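Local coordinates for protein endo-beta-1,2-glucanase (Talaromyces funiculosus, PDB 6IMV) that hydrolyses internal beta-1,2-glucosidic linkages of beta-1,2-glucans as a fungal glycoside hydrolase, at residues 55-60 / 81-86; 75-80 / 141-146; 127-132 / 147-152; 135-140 / 159-164. All blocks are in the same frame, centred on the assembly; numbering follows the deposited sequence.

In the fold
The four contacts form one connected patch on the same side of the chain's centre. Contacts 1 and 2, with centres about 8 Å apart, join neighbouring strands 57-64 and 71-78 of one antiparallel sheet to helix 80-94 and to strand 144-145; both reach the glucose of chain I. Contact 3 lies farther out, its centre about 10 Å from that of contact 2, where the end of helix 112-133 meets the loop after strand 144-145. Contact 4, centred about 12 Å from contact 2, brings the 135-140 loop to strand 160-162. Along the chain contact 2 crosses each of the others, so residues far apart in sequence are interlocked. Contacts 1, 2 and 4 all touch bound glucose, consistent with their lining part of the substrate-binding region.

Contact 1 (55-60 / 81-86); sequences NGMSYD and SKESLQ. With BGC (beta-D-glucopyranose), chain I.
Glu83 OE2 is gripped twice by Ser58: OG donates at 2.7 Å to the anti lone pair of OE2. The backbone N of Ser58 reaches the same OE2 at 3.0 Å, nearly along the C-O axis, with an N-H...O angle of 158°. A first torsion of 67° sets OG between the backbone N and the carbonyl carbon of the serine, which puts it on the helix side. Ser58 OG also meets Ser78 OG of the adjoining strand, while Glu83 OE1 is taken by Tyr127 OH and by a salt bridge to Lys123. The bent chain of Met57 crosses the glutamate at about a right angle and rests CE 3.5 Å from Glu83 OE1. At the start of the strand Asn55 forms an Asx turn, and Gly56 and Met57 make a G1 bulge opposite Asn52.

At the other end the contact becomes part of the sugar pocket. Both oxygens of Asp60 accept from the chain I glucose, OD1 from O6 at 2.7 Å and OD2 from O4 at 2.5 Å. Lys82 passes beside them, its CE 3.6 Å from Asp60 OD1. Its NZ stays 4.4 Å from Asp60 OD1, beyond a salt bridge, and instead binds Ser81 OG and Asp434. The chemistry implies a division of labour: the buried Glu83 carboxylate ties strand to helix, whereas Asp60 meets two sugar hydroxyls with its paired oxygens.

Contact 2 (75-80 / 141-146); sequences HPFSAA and LPWFTS. With BGC (beta-D-glucopyranose), chain D; BGC (beta-D-glucopyranose), chain I.
Ser78 and Phe144 form an antiparallel hydrogen-bonded pair, and the side-chain packing is tightest around them. Ser78 N donates to Phe144 O at 2.9 Å, and Phe144 N returns a bond to Ser78 O at 3.0 Å. The phenyl group of Phe144, with CG set between its own backbone N and carbonyl carbon (chi1 52°), folds back over the opposing strand: Ser78 O stands 3.8 Å above its centre, and CE1 and CZ press on Ser78 CB. Next to it, Ala79 CB sits over one face of the Trp143 indole in a CH-pi contact, 3.7 Å from the centroid of the five-membered ring. A water joins Ala80 N to Leu141 O where helix 80-94 begins.

By contrast, at the partly exposed end, formed by Pro76, Phe77 and Thr145, the side chains pack more loosely although the backbones stay close. Phe77 and Thr145 make a non-hydrogen-bonded pair, and beyond it Ser146 N closes on Pro76 O at 2.8 Å, while the Pro76 ring covers that end without a close side-chain contact. Phe77 and Trp143 lie side by side, pointing the same way, with Phe77 CD1 at the indole edge, 4.0 Å from CZ3. Both reach carbohydrate: O3 of the chain I glucose lies at the edge of the Phe77 ring, 3.4 Å from CZ. Trp143 NE1 donates an almost straight bond (176°) to O4 of the chain D glucose at 2.9 Å. Packing on Ala79 and on Trp157 probably limits the tilt of the indole, which joins these apolar contacts to a directed N-H bond to the sugar.

Contact 3 (127-132 / 147-152); sequences YLRFNE and SSQDLT. With NAG (2-acetamido-2-deoxy-beta-D-glucopyranose), chain F.
Phe130 and Leu151 bring the two backbones closest, with CA atoms 5.9 Å apart, where the last turns of helix 112-133 pass an irregular loop. The Phe130 side chain and that of Leu151 cross at about a right angle, and ring atom CD1 lies 3.6 Å from Leu151 CB. With CG anti to the backbone N (chi1 180°), the ring starts out on the side where this meeting takes place. The phenyl ring also meets those of Tyr134 and Phe137.

Segment 147-152 runs from the loop after strand 144-145 into the first residue of strand 152-153; the two strands pair antiparallel as a short beta hairpin, whose connection is laid against the helix. Arg129, the residue just before Phe130, holds this connection from the more exposed side. Its NE forms a salt bridge with Asp150 OD1 at 2.8 Å, approaching from above the carboxylate plane, 36° out of it. Meanwhile NH2 donates to Gln149 O at 2.9 Å, an acceptor lying in the guanidinium plane although the donor stands above the carbonyl plane. One guanidinium thus spans a carboxylate and a main-chain carbonyl of consecutive residues. Gln149 NE2, 3.4 Å from Arg129 NH2, is a second donor and makes no bond with it; that amide turns to Gly54 O instead. Asn131, on the same helix, carries an N-linked sugar, ND2 being covalently joined to C1 of the N-acetylglucosamine.

Contact 4 (135-140 / 159-164); sequences PGFGGF and NRVPGL. With BGC (beta-D-glucopyranose), chain D.
Phe137 and Phe140 both pack on Val161, and this apolar packing carries the contact. The Phe137 side chain and that of Val161 slide past each other in opposite directions, with Phe137 CD1 3.8 Å from Val161 CB, which lies at the edge of the ring and in its plane. The second methyl of the valine, CG2, anti to its backbone N, sits 3.9 Å from Phe140 CB. Phe140 itself continues toward helix 186-210, where its ring meets Phe210 edge-to-face.

Polar atoms take part through the main chain. Phe137 CE1 comes within 3.4 Å of Arg160 O, again at the ring edge, yet no hydrogen bond joins the two segments. Within 135-140 the backbone folds on itself: Phe140 N donates to Phe137 O at 3.1 Å, closing a type I' turn whose two central residues are Gly138 and Gly139. The turn has Phe137 and Phe140 at its two ends, consistent with both reaching Val161.

Charge and sugar involve the neighbours of Val161. Arg160 is directed away from the two phenylalanines, in a salt bridge with Glu240 and a cation-pi contact with Trp157. Two residues on from Arg160, Pro162 CB is 3.5 Å from O4 of the chain D glucose. The chemistry implies that one short strand joins an apolar contact through Val161 to a sugar contact through Pro162, with no hydrogen bond between the segments.

Contact 1 (55-60 / 81-86)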
# COMPACT_ATOMS: atom_id res chain seq x y z
N ASN A 55 14.20 16.32 -5.26
CA ASN A 55 14.96 15.07 -5.04
C ASN A 55 14.15 13.83 -5.47
O ASN A 55 14.65 12.72 -5.40
CB ASN A 55 15.46 14.97 -3.60
CG ASN A 55 14.33 14.91 -2.58
OD1 ASN A 55 13.18 14.66 -2.94
ND2 ASN A 55 14.67 15.11 -1.32
N GLY A 56 12.91 14.04 -5.92
CA GLY A 56 12.07 12.96 -6.45
C GLY A 56 11.50 12.06 -5.36
O GLY A 56 10.99 11.00 -5.67
N MET A 57 11.58 12.48 -4.10
CA MET A 57 11.22 11.63 -2.96
C MET A 57 9.79 11.94 -2.50
O MET A 57 9.37 13.10 -2.50
CB MET A 57 12.18 11.86 -1.79
CG MET A 57 13.62 11.48 -2.10
SD MET A 57 13.82 9.73 -2.54
CE MET A 57 13.11 8.91 -1.11
N SER A 58 9.07 10.89 -2.08
CA SER A 58 7.74 11.03 -1.50
C SER A 58 7.84 11.75 -0.16
O SER A 58 8.84 11.65 0.54
CB SER A 58 7.03 9.70 -1.35
OG SER A 58 7.67 8.88 -0.38
N TYR A 59 6.78 12.51 0.15
CA TYR A 59 6.38 12.83 1.51
C TYR A 59 5.23 11.90 1.89
O TYR A 59 4.44 11.56 1.02
CB TYR A 59 5.85 14.27 1.60
CG TYR A 59 6.85 15.35 1.27
CD1 TYR A 59 8.00 15.51 2.02
CD2 TYR A 59 6.62 16.21 0.21
CE1 TYR A 59 8.92 16.50 1.71
CE2 TYR A 59 7.53 17.22 -0.10
CZ TYR A 59 8.68 17.36 0.65
OH TYR A 59 9.56 18.34 0.35
N ASP A 60 5.11 11.56 3.18
CA ASP A 60 3.98 10.78 3.67
C ASP A 60 2.67 11.40 3.15
O ASP A 60 1.75 10.68 2.75
CB ASP A 60 3.95 10.71 5.20
CG ASP A 60 2.74 9.96 5.74
OD1 ASP A 60 2.49 8.84 5.28
OD2 ASP A 60 2.06 10.52 6.63
N SER A 81 7.57 2.16 2.08
CA SER A 81 6.18 1.76 1.87
C SER A 81 5.43 2.77 0.99
O SER A 81 4.69 2.38 0.07
CB SER A 81 5.50 1.58 3.21
OG SER A 81 5.86 2.63 4.10
N LYS A 82 5.64 4.07 1.22
CA LYS A 82 5.01 5.12 0.38
C LYS A 82 5.73 5.19 -0.97
O LYS A 82 5.11 5.37 -2.01
CB LYS A 82 5.01 6.48 1.08
CG LYS A 82 4.32 6.51 2.44
CD LYS A 82 5.23 6.23 3.61
CE LYS A 82 4.48 5.86 4.87
NZ LYS A 82 3.68 4.62 4.68
N GLU A 83 7.05 5.04 -0.95
CA GLU A 83 7.85 4.91 -2.17
C GLU A 83 7.27 3.82 -3.08
O GLU A 83 7.20 4.01 -4.28
CB GLU A 83 9.30 4.59 -1.83
CG GLU A 83 10.03 5.74 -1.15
CD GLU A 83 10.32 6.92 -2.05
OE1 GLU A 83 11.12 6.77 -3.00
OE2 GLU A 83 9.75 8.01 -1.79
N SER A 84 6.85 2.70 -2.50
CA SER A 84 6.32 1.56 -3.25
C SER A 84 5.04 1.96 -4.00
O SER A 84 4.86 1.54 -5.15
CB SER A 84 6.12 0.34 -2.36
OG SER A 84 4.89 0.41 -1.66
N LEU A 85 4.20 2.82 -3.40
CA LEU A 85 2.95 3.25 -4.01
C LEU A 85 3.23 4.19 -5.20
O LEU A 85 2.58 4.09 -6.24
CB LEU A 85 2.05 3.91 -2.97
CG LEU A 85 1.51 2.96 -1.89
CD1 LEU A 85 0.78 3.73 -0.79
CD2 LEU A 85 0.59 1.91 -2.49
N GLN A 86 4.21 5.08 -5.03
CA GLN A 86 4.62 6.03 -6.04
C GLN A 86 5.26 5.28 -7.22
O GLN A 86 4.94 5.53 -8.38
CB GLN A 86 5.59 7.04 -5.41
CG GLN A 86 6.10 8.11 -6.36
CD GLN A 86 7.12 8.99 -5.69
OE1 GLN A 86 7.71 8.64 -4.67
NE2 GLN A 86 7.35 10.16 -6.26
C2 BGC I . 2.60 7.23 10.86
C3 BGC I . 1.82 8.41 10.25
C4 BGC I . 1.52 8.19 8.76
C5 BGC I . 0.95 6.78 8.54
C6 BGC I . 0.68 6.46 7.07
C1 BGC I . 1.93 5.91 10.51
O1 BGC I . 2.63 4.77 11.02
O2 BGC I . 2.60 7.37 12.27
O3 BGC I . 2.55 9.63 10.42
O4 BGC I . 0.61 9.19 8.25
O5 BGC I . 1.83 5.80 9.09
O6 BGC I . 1.92 6.43 6.37

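Contact 2 (75-80 / 141-146)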
# COMPACT_ATOMS: atom_id res chain seq x y z
N HIS A 75 3.76 16.57 5.79
CA HIS A 75 4.60 15.65 6.54
C HIS A 75 5.95 15.58 5.84
O HIS A 75 6.01 15.13 4.69
CB HIS A 75 3.97 14.25 6.63
CG HIS A 75 2.78 14.16 7.53
ND1 HIS A 75 2.04 13.00 7.65
CD2 HIS A 75 2.20 15.08 8.33
CE1 HIS A 75 1.05 13.20 8.50
NE2 HIS A 75 1.13 14.47 8.94
N PRO A 76 7.07 16.01 6.48
CA PRO A 76 8.37 16.05 5.82
C PRO A 76 9.12 14.71 5.81
O PRO A 76 10.28 14.64 5.43
CB PRO A 76 9.14 17.06 6.69
CG PRO A 76 8.61 16.77 8.10
CD PRO A 76 7.15 16.44 7.90
N PHE A 77 8.45 13.66 6.27
CA PHE A 77 9.02 12.32 6.39
C PHE A 77 8.25 11.36 5.48
O PHE A 77 7.14 11.67 5.05
CB PHE A 77 8.97 11.84 7.84
CG PHE A 77 7.57 11.83 8.42
CD1 PHE A 77 6.72 10.76 8.20
CD2 PHE A 77 7.10 12.92 9.12
CE1 PHE A 77 5.44 10.76 8.71
CE2 PHE A 77 5.81 12.92 9.64
CZ PHE A 77 4.98 11.84 9.43
N SER A 78 8.86 10.22 5.18
CA SER A 78 8.22 9.15 4.42
C SER A 78 8.99 7.85 4.69
O SER A 78 9.78 7.78 5.62
CB SER A 78 8.13 9.49 2.93
OG SER A 78 7.23 8.62 2.25
N ALA A 79 8.70 6.82 3.89
CA ALA A 79 9.27 5.51 4.07
C ALA A 79 9.14 4.72 2.77
O ALA A 79 8.43 5.16 1.86
CB ALA A 79 8.58 4.80 5.22
N ALA A 80 9.81 3.56 2.71
CA ALA A 80 9.88 2.73 1.50
C ALA A 80 8.48 2.23 1.11
O ALA A 80 8.24 1.94 -0.06
CB ALA A 80 10.86 1.61 1.71
N LEU A 141 16.07 1.49 2.87
CA LEU A 141 15.68 2.80 3.38
C LEU A 141 15.00 2.65 4.74
O LEU A 141 14.08 1.86 4.91
CB LEU A 141 14.71 3.47 2.41
CG LEU A 141 15.24 3.75 1.00
CD1 LEU A 141 14.15 4.37 0.15
CD2 LEU A 141 16.47 4.64 1.03
N PRO A 142 15.40 3.47 5.74
CA PRO A 142 14.65 3.62 6.98
C PRO A 142 13.48 4.56 6.71
O PRO A 142 13.30 4.98 5.59
CB PRO A 142 15.69 4.27 7.89
CG PRO A 142 16.42 5.20 6.96
CD PRO A 142 16.52 4.43 5.66
N TRP A 143 12.70 4.90 7.74
CA TRP A 143 11.89 6.13 7.68
C TRP A 143 12.85 7.32 7.56
O TRP A 143 13.86 7.36 8.26
CB TRP A 143 10.98 6.25 8.90
CG TRP A 143 9.81 5.31 8.88
CD1 TRP A 143 9.84 3.96 9.07
CD2 TRP A 143 8.43 5.65 8.67
NE1 TRP A 143 8.58 3.44 9.00
CE2 TRP A 143 7.69 4.46 8.75
CE3 TRP A 143 7.75 6.85 8.44
CZ2 TRP A 143 6.31 4.42 8.57
CZ3 TRP A 143 6.38 6.82 8.27
CH2 TRP A 143 5.67 5.61 8.34
N PHE A 144 12.55 8.24 6.65
CA PHE A 144 13.48 9.29 6.26
C PHE A 144 12.76 10.64 6.19
O PHE A 144 11.55 10.71 6.00
CB PHE A 144 14.12 8.97 4.90
CG PHE A 144 13.15 8.65 3.79
CD1 PHE A 144 12.48 9.65 3.11
CD2 PHE A 144 12.93 7.33 3.42
CE1 PHE A 144 11.59 9.34 2.09
CE2 PHE A 144 12.06 7.02 2.38
CZ PHE A 144 11.38 8.03 1.72
N THR A 145 13.57 11.70 6.31
CA THR A 145 13.16 13.07 6.10
C THR A 145 13.51 13.45 4.66
O THR A 145 14.66 13.31 4.27
CB THR A 145 13.86 13.99 7.12
OG1 THR A 145 13.50 13.57 8.43
CG2 THR A 145 13.51 15.45 6.93
N SER A 146 12.52 13.88 3.89
CA SER A 146 12.68 14.12 2.45
C SER A 146 12.53 15.61 2.09
O SER A 146 12.55 15.95 0.90
CB SER A 146 11.72 13.25 1.67
OG SER A 146 10.43 13.28 2.25
C2 BGC D . 4.46 -0.60 9.45
C3 BGC D . 5.74 -0.06 8.82
C4 BGC D . 6.80 0.15 9.90
C5 BGC D . 7.01 -1.18 10.63
C6 BGC D . 8.02 -1.15 11.75
C1 BGC D . 4.77 -1.85 10.24
O2 BGC D . 3.54 -0.97 8.43
O3 BGC D . 5.51 1.18 8.16
O4 BGC D . 8.01 0.56 9.28
O5 BGC D . 5.78 -1.61 11.20
O6 BGC D . 7.61 -0.20 12.71
C2 BGC I . 2.60 7.23 10.86
C3 BGC I . 1.82 8.41 10.25
C4 BGC I . 1.52 8.19 8.76
C5 BGC I . 0.95 6.78 8.54
C6 BGC I . 0.68 6.46 7.07
C1 BGC I . 1.93 5.91 10.51
O1 BGC I . 2.63 4.77 11.02
O2 BGC I . 2.60 7.37 12.27
O3 BGC I . 2.55 9.63 10.42
O4 BGC I . 0.61 9.19 8.25
O5 BGC I . 1.83 5.80 9.09
O6 BGC I . 1.92 6.43 6.37
O HOH W 1 11.36 2.67 5.09

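Contact 3 (127-132 / 147-152)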
# COMPACT_ATOMS: atom_id res chain seq x y z
N TYR A 127 18.46 8.27 -3.84
CA TYR A 127 18.70 6.95 -3.22
C TYR A 127 20.21 6.69 -3.11
O TYR A 127 20.67 6.20 -2.09
CB TYR A 127 18.06 5.82 -4.04
CG TYR A 127 16.59 5.53 -3.80
CD1 TYR A 127 15.66 6.54 -3.59
CD2 TYR A 127 16.12 4.23 -3.89
CE1 TYR A 127 14.31 6.25 -3.41
CE2 TYR A 127 14.78 3.92 -3.72
CZ TYR A 127 13.87 4.93 -3.48
OH TYR A 127 12.56 4.61 -3.32
N LEU A 128 20.95 7.02 -4.18
CA LEU A 128 22.37 6.70 -4.28
C LEU A 128 23.21 7.62 -3.37
O LEU A 128 24.17 7.16 -2.76
CB LEU A 128 22.83 6.78 -5.74
CG LEU A 128 22.26 5.72 -6.69
CD1 LEU A 128 22.97 5.75 -8.04
CD2 LEU A 128 22.35 4.31 -6.12
N ARG A 129 22.83 8.90 -3.26
CA ARG A 129 23.47 9.85 -2.32
C ARG A 129 23.24 9.38 -0.88
O ARG A 129 24.13 9.47 -0.03
CB ARG A 129 22.93 11.27 -2.50
CG ARG A 129 23.32 11.96 -3.80
CD ARG A 129 23.07 13.47 -3.77
NE ARG A 129 21.70 13.84 -3.41
CZ ARG A 129 20.66 13.87 -4.24
NH1 ARG A 129 20.82 13.53 -5.52
NH2 ARG A 129 19.47 14.25 -3.81
N PHE A 130 22.04 8.86 -0.60
CA PHE A 130 21.71 8.34 0.73
C PHE A 130 22.59 7.13 1.05
O PHE A 130 23.09 7.00 2.17
CB PHE A 130 20.24 7.95 0.83
CG PHE A 130 19.87 7.40 2.18
CD1 PHE A 130 19.70 8.24 3.26
CD2 PHE A 130 19.72 6.03 2.38
CE1 PHE A 130 19.38 7.74 4.52
CE2 PHE A 130 19.40 5.52 3.63
CZ PHE A 130 19.23 6.38 4.69
N ASN A 131 22.73 6.21 0.09
CA ASN A 131 23.53 5.02 0.26
C ASN A 131 24.99 5.39 0.57
O ASN A 131 25.64 4.78 1.42
CB ASN A 131 23.45 4.11 -0.96
CG ASN A 131 24.35 2.90 -0.87
OD1 ASN A 131 24.26 2.13 0.08
ND2 ASN A 131 25.20 2.75 -1.86
N GLU A 132 25.51 6.39 -0.15
CA GLU A 132 26.87 6.88 -0.01
C GLU A 132 27.12 7.42 1.40
O GLU A 132 28.13 7.14 1.99
CB GLU A 132 27.13 7.98 -1.03
CG GLU A 132 28.58 8.39 -1.12
CD GLU A 132 28.83 9.36 -2.25
OE1 GLU A 132 29.99 9.44 -2.71
OE2 GLU A 132 27.86 10.05 -2.68
N SER A 147 12.43 16.48 3.10
CA SER A 147 12.15 17.92 2.89
C SER A 147 13.40 18.69 2.43
O SER A 147 13.26 19.76 1.88
CB SER A 147 11.54 18.55 4.13
OG SER A 147 12.18 18.08 5.31
N SER A 148 14.61 18.16 2.65
CA SER A 148 15.83 18.75 2.06
C SER A 148 16.33 17.87 0.92
O SER A 148 15.83 16.77 0.72
CB SER A 148 16.89 19.00 3.10
OG SER A 148 16.37 19.76 4.17
N GLN A 149 17.32 18.35 0.18
CA GLN A 149 17.75 17.71 -1.07
C GLN A 149 18.30 16.30 -0.77
O GLN A 149 18.02 15.36 -1.51
CB GLN A 149 18.74 18.62 -1.81
CG GLN A 149 19.22 18.08 -3.16
CD GLN A 149 18.10 17.89 -4.16
OE1 GLN A 149 16.99 18.41 -4.02
NE2 GLN A 149 18.39 17.11 -5.19
N ASP A 150 19.08 16.16 0.30
CA ASP A 150 19.59 14.86 0.71
C ASP A 150 18.70 14.27 1.80
O ASP A 150 18.33 14.97 2.73
CB ASP A 150 21.03 14.95 1.23
CG ASP A 150 22.08 15.16 0.15
OD1 ASP A 150 21.71 15.25 -1.03
OD2 ASP A 150 23.27 15.18 0.51
N LEU A 151 18.42 12.97 1.70
CA LEU A 151 17.73 12.21 2.73
C LEU A 151 18.59 12.11 3.99
O LEU A 151 19.81 11.94 3.92
CB LEU A 151 17.43 10.80 2.22
CG LEU A 151 16.43 10.68 1.08
CD1 LEU A 151 16.15 9.22 0.76
CD2 LEU A 151 15.15 11.43 1.37
N THR A 152 17.90 12.17 5.13
CA THR A 152 18.40 11.74 6.42
C THR A 152 17.38 10.78 7.03
O THR A 152 16.19 10.89 6.76
CB THR A 152 18.64 12.94 7.36
OG1 THR A 152 17.42 13.64 7.53
CG2 THR A 152 19.70 13.88 6.82
C1 NAG F . 26.12 1.66 -1.90
C2 NAG F . 26.45 1.27 -3.33
C3 NAG F . 27.49 0.16 -3.32
C4 NAG F . 28.72 0.57 -2.51
C5 NAG F . 28.24 1.01 -1.14
C6 NAG F . 29.37 1.44 -0.21
C7 NAG F . 24.80 1.24 -5.14
C8 NAG F . 23.52 0.61 -5.60
N2 NAG F . 25.24 0.82 -3.97
O3 NAG F . 27.84 -0.13 -4.66
O4 NAG F . 29.62 -0.54 -2.37
O5 NAG F . 27.33 2.08 -1.32
O6 NAG F . 29.59 2.84 -0.43
O7 NAG F . 25.39 2.05 -5.81

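Contact 4 (135-140 / 159-164)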
# COMPACT_ATOMS: atom_id res chain seq x y z
N PRO A 135 25.97 4.09 4.31
CA PRO A 135 26.17 2.77 3.70
C PRO A 135 25.73 1.60 4.60
O PRO A 135 25.48 0.51 4.09
CB PRO A 135 27.68 2.74 3.42
CG PRO A 135 28.27 3.68 4.47
CD PRO A 135 27.25 4.79 4.57
N GLY A 136 25.61 1.84 5.91
CA GLY A 136 25.20 0.82 6.88
C GLY A 136 23.80 0.26 6.64
O GLY A 136 23.48 -0.84 7.11
N PHE A 137 22.96 0.99 5.90
CA PHE A 137 21.60 0.54 5.57
C PHE A 137 21.62 -0.52 4.46
O PHE A 137 20.59 -1.11 4.18
CB PHE A 137 20.71 1.73 5.18
CG PHE A 137 20.26 2.53 6.36
CD1 PHE A 137 19.32 2.02 7.25
CD2 PHE A 137 20.83 3.76 6.65
CE1 PHE A 137 18.92 2.74 8.36
CE2 PHE A 137 20.44 4.48 7.77
CZ PHE A 137 19.49 3.97 8.62
N GLY A 138 22.79 -0.72 3.83
CA GLY A 138 22.98 -1.77 2.81
C GLY A 138 22.06 -1.61 1.60
O GLY A 138 21.71 -2.60 0.98
N GLY A 139 21.66 -0.37 1.29
CA GLY A 139 20.86 -0.04 0.11
C GLY A 139 19.36 -0.02 0.37
O GLY A 139 18.57 0.25 -0.54
N PHE A 140 18.97 -0.31 1.62
CA PHE A 140 17.60 -0.23 2.09
C PHE A 140 17.34 1.16 2.66
O PHE A 140 18.29 1.92 2.90
CB PHE A 140 17.35 -1.30 3.15
CG PHE A 140 17.53 -2.71 2.66
CD1 PHE A 140 16.53 -3.34 1.93
CD2 PHE A 140 18.69 -3.42 2.92
CE1 PHE A 140 16.68 -4.64 1.49
CE2 PHE A 140 18.84 -4.72 2.46
CZ PHE A 140 17.84 -5.33 1.75
N ASN A 159 19.92 4.28 12.59
CA ASN A 159 20.45 2.95 12.91
C ASN A 159 19.34 1.89 13.07
O ASN A 159 19.52 0.89 13.75
CB ASN A 159 21.32 3.01 14.18
CG ASN A 159 22.50 3.94 13.99
OD1 ASN A 159 23.16 3.89 12.96
ND2 ASN A 159 22.72 4.80 14.96
N ARG A 160 18.21 2.10 12.40
CA ARG A 160 17.09 1.15 12.45
C ARG A 160 16.50 1.06 11.04
O ARG A 160 16.33 2.11 10.40
CB ARG A 160 16.00 1.61 13.42
CG ARG A 160 16.42 1.67 14.88
CD ARG A 160 15.38 2.33 15.77
NE ARG A 160 14.20 1.48 15.93
CZ ARG A 160 12.96 1.77 15.53
NH1 ARG A 160 12.67 2.98 15.08
NH2 ARG A 160 12.02 0.85 15.60
N VAL A 161 16.19 -0.17 10.57
CA VAL A 161 15.65 -0.35 9.24
C VAL A 161 14.57 -1.43 9.25
O VAL A 161 14.76 -2.50 9.82
CB VAL A 161 16.77 -0.62 8.21
CG1 VAL A 161 17.50 -1.93 8.47
CG2 VAL A 161 16.23 -0.58 6.78
N PRO A 162 13.38 -1.15 8.66
CA PRO A 162 12.26 -2.09 8.66
C PRO A 162 12.22 -2.93 7.38
O PRO A 162 12.31 -2.38 6.25
CB PRO A 162 11.08 -1.12 8.71
CG PRO A 162 11.51 0.02 7.81
CD PRO A 162 13.01 0.12 7.99
N GLY A 163 12.09 -4.25 7.55
CA GLY A 163 12.02 -5.18 6.44
C GLY A 163 10.74 -5.00 5.62
O GLY A 163 10.77 -5.07 4.40
N LEU A 164 9.62 -4.77 6.31
CA LEU A 164 8.30 -4.77 5.66
C LEU A 164 8.26 -3.71 4.55
O LEU A 164 7.93 -4.02 3.40
CB LEU A 164 7.22 -4.53 6.71
CG LEU A 164 5.78 -4.66 6.22
CD1 LEU A 164 4.90 -5.24 7.32
CD2 LEU A 164 5.23 -3.32 5.74
C2 BGC D . 4.46 -0.60 9.45
C3 BGC D . 5.74 -0.06 8.82
C4 BGC D . 6.80 0.15 9.90
C5 BGC D . 7.01 -1.18 10.63
C6 BGC D . 8.02 -1.15 11.75
C1 BGC D . 4.77 -1.85 10.24
O2 BGC D . 3.54 -0.97 8.43
O3 BGC D . 5.51 1.18 8.16
O4 BGC D . 8.01 0.56 9.28
O5 BGC D . 5.78 -1.61 11.20
O6 BGC D . 7.61 -0.20 12.71